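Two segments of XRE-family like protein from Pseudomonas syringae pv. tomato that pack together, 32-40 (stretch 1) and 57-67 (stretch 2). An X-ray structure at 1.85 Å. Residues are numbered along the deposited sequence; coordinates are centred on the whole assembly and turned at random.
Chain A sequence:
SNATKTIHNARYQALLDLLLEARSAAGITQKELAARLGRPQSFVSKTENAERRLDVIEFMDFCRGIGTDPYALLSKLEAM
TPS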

# COMPACT_ATOMS: atom_id res chain seq x y z
N GLU A 32 9.63 -22.51 17.55
CA GLU A 32 8.96 -23.72 17.07
C GLU A 32 8.76 -23.73 15.55
O GLU A 32 8.94 -24.77 14.91
N LEU A 33 8.36 -22.59 14.99
CA LEU A 33 8.22 -22.49 13.54
C LEU A 33 9.56 -22.77 12.87
O LEU A 33 9.63 -23.53 11.91
N ALA A 34 10.61 -22.14 13.38
CA ALA A 34 11.95 -22.34 12.82
C ALA A 34 12.36 -23.82 12.85
O ALA A 34 12.86 -24.35 11.85
N ALA A 35 12.13 -24.48 13.97
CA ALA A 35 12.42 -25.91 14.06
C ALA A 35 11.71 -26.68 12.96
O ALA A 35 12.31 -27.51 12.28
N ARG A 36 10.42 -26.40 12.75
CA ARG A 36 9.68 -27.10 11.71
C ARG A 36 10.28 -26.84 10.33
O ARG A 36 10.27 -27.72 9.47
N LEU A 37 10.78 -25.63 10.12
CA LEU A 37 11.33 -25.23 8.83
C LEU A 37 12.73 -25.78 8.66
O LEU A 37 13.28 -25.82 7.56
N GLY A 38 13.33 -26.19 9.77
CA GLY A 38 14.73 -26.57 9.75
C GLY A 38 15.64 -25.38 9.49
O GLY A 38 16.66 -25.50 8.81
N ARG A 39 15.27 -24.22 10.04
CA ARG A 39 16.06 -22.99 9.93
C ARG A 39 16.27 -22.36 11.30
O ARG A 39 15.54 -22.67 12.25
N PRO A 40 17.28 -21.47 11.43
CA PRO A 40 17.52 -20.80 12.71
C PRO A 40 16.33 -19.92 13.05
O PRO A 40 15.62 -19.52 12.14
N ILE A 57 8.84 -19.14 -2.50
CA ILE A 57 9.16 -20.49 -2.04
C ILE A 57 9.19 -20.56 -0.51
O ILE A 57 8.55 -21.42 0.09
N GLU A 58 9.94 -19.66 0.11
CA GLU A 58 9.99 -19.59 1.57
C GLU A 58 8.60 -19.36 2.14
O GLU A 58 8.24 -19.97 3.16
N PHE A 59 7.84 -18.50 1.47
CA PHE A 59 6.47 -18.19 1.89
C PHE A 59 5.60 -19.44 1.94
O PHE A 59 4.89 -19.68 2.93
N MSE A 60 5.62 -20.24 0.87
CA MSE A 60 4.85 -21.47 0.89
C MSE A 60 5.22 -22.31 2.12
O MSE A 60 4.34 -22.80 2.83
N ASP A 61 6.52 -22.46 2.39
CA ASP A 61 6.97 -23.34 3.47
C ASP A 61 6.59 -22.77 4.84
O ASP A 61 6.24 -23.50 5.78
N PHE A 62 6.69 -21.45 4.95
CA PHE A 62 6.36 -20.72 6.18
C PHE A 62 4.90 -21.00 6.51
O PHE A 62 4.55 -21.37 7.64
N CYS A 63 4.03 -20.84 5.51
CA CYS A 63 2.61 -21.12 5.66
C CYS A 63 2.34 -22.56 6.11
O CYS A 63 1.59 -22.80 7.07
N ARG A 64 2.94 -23.52 5.41
CA ARG A 64 2.75 -24.92 5.76
C ARG A 64 3.22 -25.16 7.20
O ARG A 64 2.61 -25.93 7.94
N GLY A 65 4.30 -24.49 7.59
CA GLY A 65 4.85 -24.67 8.92
C GLY A 65 3.89 -24.21 10.02
O GLY A 65 3.89 -24.73 11.14
N ILE A 66 3.06 -23.22 9.71
CA ILE A 66 2.08 -22.76 10.68
C ILE A 66 0.71 -23.39 10.50
O ILE A 66 -0.17 -23.24 11.34
N GLY A 67 0.51 -24.10 9.39
CA GLY A 67 -0.74 -24.79 9.17
C GLY A 67 -1.73 -24.05 8.29
O GLY A 67 -2.89 -24.44 8.19

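The contact is centred on a residue with no side chain. Gly65 lies opposite Arg36, their CA atoms 6.1 Å apart, and a CB at this position would point toward stretch 1. An ideal CB would lie 2.8 Å from Leu33 CD1, a clash, and 3.3 Å from Leu37 CD2, which is tight. The bare backbone leaves room for both leucines. The helix axes approach to 9.3 Å, with 117° between their directions.

Leu33 points toward stretch 2 with chi1 t and chi2 p. Its CD1 lies 3.8 Å from Gly65 C. Its CD2 sits over one face of the Phe62 ring, 3.7 Å from the ring centroid, in a CH-pi contact. The same CD2 is 3.8 Å from Ile66 CG2. Phe62 is t and Ile66 is p at chi1; both leave their CA sideways to stretch 1.

Leu37 also starts sideways, but its m, t rotamer brings its end nearer. Its CD2 lies 3.4 Å from Asp61 O, and its CD1 is 4.3 Å from Phe62 CD1.

Arg36 supplies the direct hydrogen bond between the stretches. Its side chain is extended beyond an m chi1, so NH1 reaches Gly65 O at 2.9 Å. The oxygen lies at the guanidinium edge, near its plane. Within stretch 1, Arg36 NE forms a salt bridge to Glu32 OE1 at 3.4 Å; its hydrogen bond is weak.

Arg39, m at chi1 and then t, t, meets stretch 2 mainly through water. Water 1 links Arg39 NE to Asp61 OD2, and water 3 links Arg39 NH2 to the same oxygen. Water 2 joins Arg39 NH1 to Glu58 OE2. Directly, Arg39 NH1 and Glu58 OE2 are 4.3 Å apart, with the oxygen well out of the guanidinium plane. The charges are near, but no N-H points at the oxygen. Glu58 and Asp61 are both m at chi1.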

# COMPACT_ATOMS: atom_id res chain seq x y z
CB GLU A 32 7.62 -23.89 17.78
CG GLU A 32 6.74 -25.00 17.23
CD GLU A 32 7.18 -26.38 17.67
OE1 GLU A 32 6.67 -27.37 17.13
OE2 GLU A 32 8.04 -26.46 18.58
CB LEU A 33 7.68 -21.11 13.14
CG LEU A 33 7.56 -20.88 11.62
CD1 LEU A 33 6.81 -22.02 10.97
CD2 LEU A 33 6.91 -19.54 11.33
CB ALA A 34 12.97 -21.46 13.54
CB ALA A 35 12.03 -26.46 15.44
CB ARG A 36 8.21 -26.67 11.71
CG ARG A 36 7.42 -27.20 12.90
CD ARG A 36 5.97 -26.74 12.84
NE ARG A 36 5.28 -27.03 14.09
CZ ARG A 36 3.97 -26.93 14.26
NH1 ARG A 36 3.20 -26.56 13.25
NH2 ARG A 36 3.43 -27.21 15.44
CB LEU A 37 11.38 -23.70 8.71
CG LEU A 37 10.05 -22.93 8.71
CD1 LEU A 37 10.26 -21.43 8.50
CD2 LEU A 37 9.12 -23.48 7.64
CB ARG A 39 15.36 -22.00 8.98
CG ARG A 39 15.27 -22.50 7.53
CD ARG A 39 14.34 -21.62 6.72
NE ARG A 39 14.16 -22.04 5.32
CZ ARG A 39 14.85 -21.52 4.30
NH1 ARG A 39 15.80 -20.62 4.52
NH2 ARG A 39 14.60 -21.93 3.07
CB PRO A 40 18.73 -19.90 12.42
CG PRO A 40 19.32 -20.41 11.16
CD PRO A 40 18.20 -21.01 10.38
CB ILE A 57 10.50 -21.00 -2.61
CG1 ILE A 57 10.47 -20.96 -4.14
CG2 ILE A 57 10.80 -22.41 -2.09
CD1 ILE A 57 9.33 -21.70 -4.74
CB GLU A 58 10.94 -18.48 2.02
CG GLU A 58 12.35 -18.67 1.47
CD GLU A 58 13.23 -17.45 1.62
OE1 GLU A 58 12.70 -16.31 1.67
OE2 GLU A 58 14.47 -17.64 1.69
CB PHE A 59 5.85 -17.14 0.95
CG PHE A 59 4.37 -16.92 1.17
CD1 PHE A 59 3.93 -16.13 2.21
CD2 PHE A 59 3.43 -17.53 0.34
CE1 PHE A 59 2.56 -15.93 2.41
CE2 PHE A 59 2.06 -17.34 0.53
CZ PHE A 59 1.63 -16.54 1.57
CB MSE A 60 5.01 -22.27 -0.41
CG MSE A 60 4.35 -21.60 -1.62
SE MSE A 60 4.20 -22.82 -3.14
CE MSE A 60 6.11 -23.03 -3.53
CB ASP A 61 8.50 -23.55 3.42
CG ASP A 61 8.96 -24.32 2.17
OD1 ASP A 61 8.11 -24.85 1.41
OD2 ASP A 61 10.19 -24.37 1.94
CB PHE A 62 6.59 -19.22 5.91
CG PHE A 62 6.68 -18.36 7.15
CD1 PHE A 62 7.91 -17.93 7.63
CD2 PHE A 62 5.52 -17.91 7.78
CE1 PHE A 62 7.99 -17.10 8.75
CE2 PHE A 62 5.59 -17.08 8.89
CZ PHE A 62 6.83 -16.68 9.38
CB CYS A 63 1.88 -20.84 4.35
SG CYS A 63 1.65 -19.07 3.99
CB ARG A 64 3.47 -25.86 4.78
CG ARG A 64 2.60 -26.35 3.62
CD ARG A 64 2.33 -25.26 2.63
NE ARG A 64 1.47 -25.67 1.52
CZ ARG A 64 1.89 -25.90 0.28
NH1 ARG A 64 3.18 -25.77 -0.02
NH2 ARG A 64 1.04 -26.26 -0.66
CB ILE A 66 1.96 -21.23 10.71
CG1 ILE A 66 1.62 -20.69 9.32
CG2 ILE A 66 3.24 -20.61 11.22
CD1 ILE A 66 1.55 -19.17 9.29
O HOH W 1 11.86 -23.65 4.46
O HOH W 2 16.23 -19.86 1.84
O HOH W 3 12.54 -23.12 1.51